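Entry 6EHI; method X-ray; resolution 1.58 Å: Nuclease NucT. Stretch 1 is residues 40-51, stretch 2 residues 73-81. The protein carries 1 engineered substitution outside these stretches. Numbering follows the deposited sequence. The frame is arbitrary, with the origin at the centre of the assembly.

Stretch 1 40-51: SFTHRDIARAIK
Stretch 2 73-81: KQSTIGYLD

The apolar centre of the contact is built on Ala 47 and Leu 80, each carried by a helix. Ala 47, in the helix that starts at Arg 44 and continues past Lys 51, points its CA-to-CB bond toward the second stretch, and its small side chain lets three neighbours close in: CB lies 3.8 Å from Thr 76 CG2, 3.8 Å from Tyr 79 CE2 and 4.3 Å from Leu 80 CD1. Leu 80 (chi1 m, chi2 t) starts sideways but brings its end inward, placing CD1 4.2 Å from Ile 50 CD1 (Ile 50 m, t) and 4.0 Å from Phe 41 CE2, while its CD2 sits 3.6 Å from Lys 51 CG.

Phe 41, extended (phi/psi -146/98) with chi1 t and chi2 7°, is buried beside this cluster. Thr 76 (chi1 p) covers one face of its ring, with CG2 4.0 Å from the ring centroid and OG1 3.1 Å from Phe 41 CD2. The backbones meet here as well: Thr 76 N donates to Phe 41 O at 3.1 Å and 163°, and the CA atoms of Thr 42 and Ser 75 approach to 4.9 Å. The CA-to-CB bond of Ser 75 (chi1 t, phi/psi -72/145) points away from the first stretch, and its OG accepts from Ile 77 N at 3.1 Å, a capping bond at the turn that leads into the second helix.

Toward solvent, Tyr 79 (chi1 t, chi2 67°) is covered most by the opposing stretch, 117 of the 568 Å² buried in total. Lys 51 (m, t, t, chi4 -142°) lays its aliphatic chain and charge over one ring face, with CE 3.6 Å and NZ 3.9 Å from the Tyr 79 centroid. Tyr 79 OH reaches 3.3 Å from Arg 48 CG, whereas Arg 48 NH2 forms a salt bridge with Asp 45 OD1 at 2.9 Å. At the other margin, a water donates to Thr 42 O (3.0 Å) and Gln 74 O (2.6 Å), bridging the two loops.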

# COMPACT_ATOMS: atom_id res chain seq x y z
N SER A 40 2.33 10.41 1.05
CA SER A 40 3.53 11.24 1.12
C SER A 40 4.21 11.20 -0.24
O SER A 40 4.37 10.13 -0.81
CB SER A 40 4.49 10.72 2.22
OG SER A 40 5.81 11.21 2.06
N PHE A 41 4.64 12.37 -0.73
CA PHE A 41 5.19 12.49 -2.04
C PHE A 41 6.28 13.58 -1.95
O PHE A 41 6.03 14.77 -2.01
CB PHE A 41 4.08 12.82 -3.03
CG PHE A 41 4.50 13.05 -4.44
CD1 PHE A 41 5.82 12.82 -4.91
CD2 PHE A 41 3.60 13.61 -5.32
CE1 PHE A 41 6.18 13.08 -6.22
CE2 PHE A 41 3.93 13.91 -6.65
CZ PHE A 41 5.22 13.57 -7.14
N THR A 42 7.50 13.10 -1.82
CA THR A 42 8.68 13.94 -1.67
C THR A 42 9.73 13.71 -2.77
O THR A 42 10.65 14.48 -2.90
CB THR A 42 9.32 13.74 -0.28
OG1 THR A 42 9.75 12.37 -0.21
CG2 THR A 42 8.37 14.08 0.91
N HIS A 43 9.57 12.67 -3.56
CA HIS A 43 10.52 12.24 -4.57
C HIS A 43 10.51 13.20 -5.74
O HIS A 43 9.61 13.15 -6.64
CB HIS A 43 10.15 10.81 -4.99
CG HIS A 43 11.27 10.11 -5.66
ND1 HIS A 43 12.02 10.68 -6.66
CD2 HIS A 43 11.83 8.91 -5.40
CE1 HIS A 43 12.97 9.81 -7.04
NE2 HIS A 43 12.84 8.72 -6.32
N ARG A 44 11.57 14.01 -5.81
CA ARG A 44 11.67 15.05 -6.85
C ARG A 44 11.74 14.58 -8.31
O ARG A 44 11.34 15.31 -9.22
CB ARG A 44 12.86 16.01 -6.53
CG ARG A 44 12.50 16.92 -5.35
CD ARG A 44 13.62 17.86 -4.88
NE ARG A 44 13.79 19.05 -5.74
CZ ARG A 44 14.83 19.32 -6.57
NH1 ARG A 44 15.87 18.48 -6.78
NH2 ARG A 44 14.80 20.47 -7.26
N ASP A 45 12.29 13.40 -8.54
CA ASP A 45 12.31 12.88 -9.89
C ASP A 45 10.92 12.51 -10.36
O ASP A 45 10.59 12.77 -11.52
CB ASP A 45 13.28 11.71 -10.12
CG ASP A 45 14.78 12.09 -9.85
OD1 ASP A 45 15.16 13.28 -9.98
OD2 ASP A 45 15.55 11.19 -9.50
N ILE A 46 10.08 11.98 -9.47
CA ILE A 46 8.71 11.67 -9.90
C ILE A 46 7.94 12.99 -10.17
O ILE A 46 7.11 13.01 -11.06
CB ILE A 46 7.95 10.85 -8.82
CG1 ILE A 46 8.64 9.49 -8.59
CG2 ILE A 46 6.55 10.53 -9.30
CD1 ILE A 46 8.19 8.69 -7.41
N ALA A 47 8.15 14.00 -9.35
CA ALA A 47 7.52 15.30 -9.57
C ALA A 47 7.96 15.87 -10.95
O ALA A 47 7.16 16.44 -11.67
CB ALA A 47 7.83 16.29 -8.48
N ARG A 48 9.23 15.74 -11.27
CA ARG A 48 9.71 16.26 -12.58
C ARG A 48 9.03 15.51 -13.68
O ARG A 48 8.70 16.09 -14.66
CB ARG A 48 11.25 16.25 -12.66
CG ARG A 48 11.83 17.44 -11.94
CD ARG A 48 13.30 17.68 -12.29
NE ARG A 48 14.11 16.79 -11.45
CZ ARG A 48 14.47 17.07 -10.20
NH1 ARG A 48 14.07 18.21 -9.63
NH2 ARG A 48 15.17 16.17 -9.50
N ALA A 49 8.74 14.23 -13.49
CA ALA A 49 8.07 13.43 -14.49
C ALA A 49 6.64 13.89 -14.71
O ALA A 49 6.15 13.98 -15.87
CB ALA A 49 8.10 11.94 -14.12
N ILE A 50 5.96 14.26 -13.62
CA ILE A 50 4.66 14.92 -13.69
C ILE A 50 4.69 16.25 -14.45
O ILE A 50 3.91 16.42 -15.40
CB ILE A 50 4.02 15.06 -12.30
CG1 ILE A 50 3.66 13.71 -11.71
CG2 ILE A 50 2.80 15.92 -12.36
CD1 ILE A 50 3.41 13.76 -10.20
N LYS A 51 5.62 17.13 -14.08
CA LYS A 51 5.83 18.39 -14.81
C LYS A 51 6.05 18.14 -16.31
O LYS A 51 5.48 18.84 -17.18
CB LYS A 51 7.02 19.19 -14.23
CG LYS A 51 6.71 19.86 -12.90
CD LYS A 51 7.91 20.66 -12.39
CE LYS A 51 7.54 21.77 -11.41
NZ LYS A 51 8.36 23.03 -11.60
N LYS A 73 7.52 21.62 3.73
CA LYS A 73 8.39 22.13 2.65
C LYS A 73 9.04 20.99 1.87
O LYS A 73 9.55 21.24 0.81
CB LYS A 73 9.51 23.00 3.23
CG LYS A 73 9.06 24.30 3.86
CD LYS A 73 10.25 25.18 4.23
CE LYS A 73 11.11 24.57 5.33
NZ LYS A 73 12.10 25.54 5.85
N GLN A 74 9.06 19.77 2.41
CA GLN A 74 9.68 18.65 1.68
C GLN A 74 8.64 18.04 0.76
O GLN A 74 9.02 17.25 -0.13
CB GLN A 74 10.18 17.54 2.61
CG GLN A 74 11.62 17.73 3.08
CD GLN A 74 11.71 18.89 4.01
OE1 GLN A 74 11.23 18.81 5.14
NE2 GLN A 74 12.32 19.99 3.54
N SER A 75 7.37 18.40 0.95
CA SER A 75 6.30 17.91 0.02
C SER A 75 6.40 18.56 -1.30
O SER A 75 6.79 19.72 -1.41
CB SER A 75 4.92 18.12 0.58
OG SER A 75 3.89 17.83 -0.41
N THR A 76 6.09 17.81 -2.35
CA THR A 76 6.04 18.31 -3.73
C THR A 76 4.82 19.22 -4.03
O THR A 76 4.77 19.80 -5.12
CB THR A 76 6.06 17.19 -4.76
OG1 THR A 76 4.97 16.29 -4.50
CG2 THR A 76 7.34 16.37 -4.76
N ILE A 77 3.84 19.28 -3.13
CA ILE A 77 2.61 20.02 -3.42
C ILE A 77 2.88 21.47 -3.85
O ILE A 77 2.32 21.91 -4.83
CB ILE A 77 1.52 19.88 -2.31
CG1 ILE A 77 0.19 20.39 -2.80
CG2 ILE A 77 1.93 20.46 -0.95
CD1 ILE A 77 -0.96 19.97 -1.93
N GLY A 78 3.77 22.14 -3.11
CA GLY A 78 4.15 23.51 -3.44
C GLY A 78 4.83 23.65 -4.78
O GLY A 78 4.55 24.55 -5.52
N TYR A 79 5.66 22.69 -5.13
CA TYR A 79 6.43 22.65 -6.38
C TYR A 79 5.47 22.43 -7.54
O TYR A 79 5.68 22.97 -8.59
CB TYR A 79 7.56 21.57 -6.20
CG TYR A 79 8.49 21.26 -7.36
CD1 TYR A 79 9.42 22.20 -7.84
CD2 TYR A 79 8.51 19.98 -7.95
CE1 TYR A 79 10.29 21.91 -8.90
CE2 TYR A 79 9.38 19.68 -8.99
CZ TYR A 79 10.26 20.64 -9.46
OH TYR A 79 11.10 20.32 -10.49
N LEU A 80 4.34 21.71 -7.33
CA LEU A 80 3.45 21.39 -8.41
C LEU A 80 2.17 22.21 -8.45
O LEU A 80 1.47 22.24 -9.48
CB LEU A 80 3.10 19.88 -8.33
CG LEU A 80 4.24 18.91 -8.58
CD1 LEU A 80 3.73 17.52 -8.34
CD2 LEU A 80 4.60 19.03 -10.05
N ASP A 81 1.87 22.91 -7.38
CA ASP A 81 0.58 23.58 -7.22
C ASP A 81 -0.00 24.38 -8.43
O ASP A 81 -1.10 24.08 -8.96
CB ASP A 81 0.66 24.48 -5.99
CG ASP A 81 -0.60 25.33 -5.78
OD1 ASP A 81 -1.71 24.99 -6.24
OD2 ASP A 81 -0.45 26.38 -5.11
O HOH W 1 11.28 16.91 -1.29